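Local coordinates for protein biphenyl 2,3-Dioxygenase Beta Subunit (Sphingobium yanoikuyae, PDB 2GBW) that is the beta subunit of a ring-hydroxylating dioxygenase that probably adds oxygen to biphenyl, at residues 141-146 with 153-158. Numbering follows the deposited sequence.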
ATOM      1  N   GLU B 141      19.196 -16.694  14.944  1.00 39.79           N
ATOM      2  CA  GLU B 141      19.928 -17.221  16.085  1.00 40.29           C
ATOM      3  C   GLU B 141      20.749 -18.393  15.531  1.00 39.70           C
ATOM      4  O   GLU B 141      20.168 -19.420  15.172  1.00 40.48           O
ATOM      5  CB  GLU B 141      18.975 -17.644  17.206  1.00 40.82           C
ATOM      6  CG  GLU B 141      18.151 -16.484  17.755  1.00 44.58           C
ATOM      7  CD  GLU B 141      17.048 -16.874  18.738  1.00 45.07           C
ATOM      8  OE1 GLU B 141      16.833 -18.080  19.031  1.00 44.37           O
ATOM      9  OE2 GLU B 141      16.390 -15.916  19.232  1.00 52.37           O
ATOM     10  N   ASP B 142      22.077 -18.199  15.414  1.00 39.52           N
ATOM     11  CA  ASP B 142      23.023 -19.231  14.883  1.00 38.97           C
ATOM     12  C   ASP B 142      23.894 -19.785  15.983  1.00 38.92           C
ATOM     13  O   ASP B 142      24.231 -19.072  16.934  1.00 36.05           O
ATOM     14  CB  ASP B 142      23.980 -18.637  13.830  1.00 38.69           C
ATOM     15  CG  ASP B 142      23.330 -18.326  12.478  1.00 42.32           C
ATOM     16  OD1 ASP B 142      22.211 -18.817  12.171  1.00 39.77           O
ATOM     17  OD2 ASP B 142      24.008 -17.606  11.677  1.00 46.90           O
ATOM     18  N   LYS B 143      24.312 -21.042  15.808  1.00 38.88           N
ATOM     19  CA  LYS B 143      25.508 -21.598  16.418  1.00 40.48           C
ATOM     20  C   LYS B 143      26.472 -21.809  15.272  1.00 40.44           C
ATOM     21  O   LYS B 143      26.130 -22.483  14.280  1.00 40.93           O
ATOM     22  CB  LYS B 143      25.247 -22.941  17.066  1.00 41.27           C
ATOM     23  CG  LYS B 143      24.174 -22.961  18.177  1.00 43.64           C
ATOM     24  CD  LYS B 143      24.591 -23.894  19.326  1.00 45.53           C
ATOM     25  CE  LYS B 143      25.703 -23.287  20.203  1.00 48.01           C
ATOM     26  NZ  LYS B 143      26.610 -24.263  20.909  1.00 51.43           N
ATOM     27  N   LEU B 144      27.648 -21.209  15.373  1.00 40.49           N
ATOM     28  CA  LEU B 144      28.713 -21.374  14.385  1.00 40.58           C
ATOM     29  C   LEU B 144      29.892 -22.090  15.002  1.00 40.97           C
ATOM     30  O   LEU B 144      30.115 -22.008  16.218  1.00 41.33           O
ATOM     31  CB  LEU B 144      29.228 -20.020  13.938  1.00 40.50           C
ATOM     32  CG  LEU B 144      28.272 -18.958  13.377  1.00 39.70           C
ATOM     33  CD1 LEU B 144      29.120 -17.771  13.010  1.00 36.74           C
ATOM     34  CD2 LEU B 144      27.489 -19.411  12.150  1.00 37.86           C
ATOM     35  N   ARG B 145      30.670 -22.781  14.179  1.00 40.48           N
ATOM     36  CA  ARG B 145      32.001 -23.199  14.625  1.00 42.02           C
ATOM     37  C   ARG B 145      33.039 -22.774  13.611  1.00 43.10           C
ATOM     38  O   ARG B 145      32.760 -22.570  12.433  1.00 41.04           O
ATOM     39  CB  ARG B 145      32.084 -24.700  14.844  1.00 42.63           C
ATOM     40  CG  ARG B 145      31.772 -25.501  13.591  1.00 43.25           C
ATOM     41  CD  ARG B 145      32.179 -26.976  13.763  1.00 40.66           C
ATOM     42  NE  ARG B 145      31.175 -27.680  14.554  1.00 37.88           N
ATOM     43  CZ  ARG B 145      30.099 -28.307  14.076  1.00 39.53           C
ATOM     44  NH1 ARG B 145      29.847 -28.363  12.766  1.00 40.53           N
ATOM     45  NH2 ARG B 145      29.258 -28.887  14.920  1.00 40.59           N
ATOM     46  N   ARG B 146      34.254 -22.642  14.109  1.00 44.51           N
ATOM     47  CA  ARG B 146      35.404 -22.328  13.295  1.00 48.09           C
ATOM     48  C   ARG B 146      35.684 -23.467  12.329  1.00 48.99           C
ATOM     49  O   ARG B 146      35.629 -24.637  12.695  1.00 48.14           O
ATOM     50  CB  ARG B 146      36.623 -22.090  14.182  1.00 48.70           C
ATOM     51  CG  ARG B 146      36.690 -20.673  14.740  1.00 51.02           C
ATOM     52  CD  ARG B 146      36.143 -20.585  16.173  1.00 55.06           C
ATOM     53  NE  ARG B 146      36.330 -19.243  16.756  1.00 55.20           N
ATOM     54  CZ  ARG B 146      35.962 -18.893  17.988  1.00 54.67           C
ATOM     55  NH1 ARG B 146      35.405 -19.781  18.807  1.00 55.14           N
ATOM     56  NH2 ARG B 146      36.151 -17.645  18.401  1.00 55.55           N
ATOM     57  N   VAL B 153      27.989 -22.690   9.751  1.00 38.08           N
ATOM     58  CA  VAL B 153      26.847 -22.722  10.656  1.00 38.25           C
ATOM     59  C   VAL B 153      26.403 -24.183  10.827  1.00 38.70           C
ATOM     60  O   VAL B 153      26.342 -24.948   9.849  1.00 38.09           O
ATOM     61  CB  VAL B 153      25.718 -21.784  10.165  1.00 37.96           C
ATOM     62  CG1 VAL B 153      25.189 -22.198   8.756  1.00 37.10           C
ATOM     63  CG2 VAL B 153      24.519 -21.733  11.168  1.00 38.05           C
ATOM     64  N   PHE B 154      26.136 -24.579  12.070  1.00 39.35           N
ATOM     65  CA  PHE B 154      25.603 -25.900  12.350  1.00 40.03           C
ATOM     66  C   PHE B 154      24.236 -25.831  13.011  1.00 40.53           C
ATOM     67  O   PHE B 154      23.533 -26.831  13.071  1.00 41.90           O
ATOM     68  CB  PHE B 154      26.603 -26.815  13.096  1.00 40.75           C
ATOM     69  CG  PHE B 154      26.911 -26.410  14.542  1.00 39.60           C
ATOM     70  CD1 PHE B 154      27.890 -25.470  14.814  1.00 42.88           C
ATOM     71  CD2 PHE B 154      26.209 -26.969  15.611  1.00 43.34           C
ATOM     72  CE1 PHE B 154      28.181 -25.084  16.118  1.00 41.82           C
ATOM     73  CE2 PHE B 154      26.522 -26.578  16.963  1.00 40.42           C
ATOM     74  CZ  PHE B 154      27.492 -25.628  17.176  1.00 42.53           C
ATOM     75  N   ARG B 155      23.796 -24.648  13.442  1.00 40.18           N
ATOM     76  CA  ARG B 155      22.386 -24.499  13.840  1.00 40.22           C
ATOM     77  C   ARG B 155      21.942 -23.128  13.424  1.00 39.54           C
ATOM     78  O   ARG B 155      22.672 -22.175  13.632  1.00 38.91           O
ATOM     79  CB  ARG B 155      22.231 -24.615  15.368  1.00 41.39           C
ATOM     80  CG  ARG B 155      22.620 -25.986  15.977  1.00 45.39           C
ATOM     81  CD  ARG B 155      21.493 -26.951  15.660  1.00 50.07           C
ATOM     82  NE  ARG B 155      21.624 -28.281  16.259  1.00 50.52           N
ATOM     83  CZ  ARG B 155      22.462 -29.230  15.856  1.00 55.73           C
ATOM     84  NH1 ARG B 155      23.304 -29.028  14.847  1.00 55.31           N
ATOM     85  NH2 ARG B 155      22.486 -30.391  16.514  1.00 58.46           N
ATOM     86  N   ARG B 156      20.786 -23.042  12.763  1.00 39.20           N
ATOM     87  CA  ARG B 156      20.239 -21.754  12.329  1.00 39.32           C
ATOM     88  C   ARG B 156      18.781 -21.750  12.633  1.00 39.32           C
ATOM     89  O   ARG B 156      18.027 -22.584  12.119  1.00 39.91           O
ATOM     90  CB  ARG B 156      20.495 -21.495  10.854  1.00 37.37           C
ATOM     91  CG  ARG B 156      19.787 -20.220  10.273  1.00 40.41           C
ATOM     92  CD  ARG B 156      20.539 -19.733   9.060  1.00 40.38           C
ATOM     93  NE  ARG B 156      21.805 -19.118   9.377  1.00 41.01           N
ATOM     94  CZ  ARG B 156      22.750 -18.840   8.477  1.00 41.88           C
ATOM     95  NH1 ARG B 156      22.535 -19.128   7.189  1.00 43.61           N
ATOM     96  NH2 ARG B 156      23.905 -18.292   8.868  1.00 43.49           N
ATOM     97  N   LYS B 157      18.381 -20.817  13.485  1.00 38.86           N
ATOM     98  CA  LYS B 157      16.971 -20.610  13.787  1.00 38.73           C
ATOM     99  C   LYS B 157      16.575 -19.245  13.291  1.00 39.38           C
ATOM    100  O   LYS B 157      17.265 -18.271  13.619  1.00 38.85           O
ATOM    101  CB  LYS B 157      16.713 -20.744  15.291  1.00 39.38           C
ATOM    102  CG  LYS B 157      15.231 -20.751  15.665  1.00 39.10           C
ATOM    103  CD  LYS B 157      15.121 -20.979  17.174  1.00 40.74           C
ATOM    104  CE  LYS B 157      13.670 -20.965  17.634  1.00 41.68           C
ATOM    105  NZ  LYS B 157      13.719 -21.161  19.112  1.00 43.74           N
ATOM    106  N   LEU B 158      15.469 -19.186  12.518  1.00 36.69           N
ATOM    107  CA  LEU B 158      14.974 -17.966  11.866  1.00 39.55           C
ATOM    108  C   LEU B 158      13.608 -17.648  12.416  1.00 39.57           C
ATOM    109  O   LEU B 158      12.670 -18.482  12.330  1.00 40.18           O
ATOM    110  CB  LEU B 158      14.885 -18.138  10.340  1.00 38.54           C
ATOM    111  CG  LEU B 158      16.244 -18.432   9.639  1.00 39.25           C
ATOM    112  CD1 LEU B 158      16.113 -18.954   8.199  1.00 41.65           C
ATOM    113  CD2 LEU B 158      17.166 -17.181   9.727  1.00 40.06           C
TER
HETATM  114  O   HOH W   1      14.900 -18.782  20.349  1.00 55.92           O
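Arg156 and Asp142 form a two-pronged salt bridge, Arg156 NE to Asp142 OD1 at 2.8 Å and Arg156 NH2 to Asp142 OD2 at 2.9 Å, each oxygen approached on its syn side. Both bonds are nearly straight, but the carboxylate is turned 31° from the guanidinium plane. Arg156 CG stands anti to the backbone N (chi1 173°), which sets its chain alongside the aspartate. Next to this pair, Leu144 CD2 packs on Val153 CB at 3.6 Å. At the bulge itself, the Phe154 ring is sandwiched: the Arg145 guanidinium stacks over one face with the planes 14° apart, an off-centre cation-pi contact with Arg145 CZ 4.1 Å from the ring centroid, while Lys143 CB makes a CH-pi contact with the opposite face, 3.8 Å from the centroid. Lys143 O accepts two bonds, from Phe154 N at 3.0 Å and a longer one from Arg155 N at 3.3 Å, evidence that two residues face Lys143.

Farther out, Tyr20 OH also bonds Asp142 OD2, and Glu23 and the C-terminal carboxylate of Cys174 pair with Arg156 NH1. An alanine in place of Arg156 would probably leave the buried Asp142 carboxylate without its main positive mate, and Glu23 and Cys174 without a shared partner. Asp43 forms a salt bridge with Arg145 NH2, which probably helps hold the guanidinium over the ring, and Glu115 takes Lys143 NZ. Together, the shift of register by one and the carbonyl that accepts two N-H groups define a classic beta bulge, here in the antiparallel hairpin of strands 132-147 and 150-160, within the curved sheet of the NTF2-like fold.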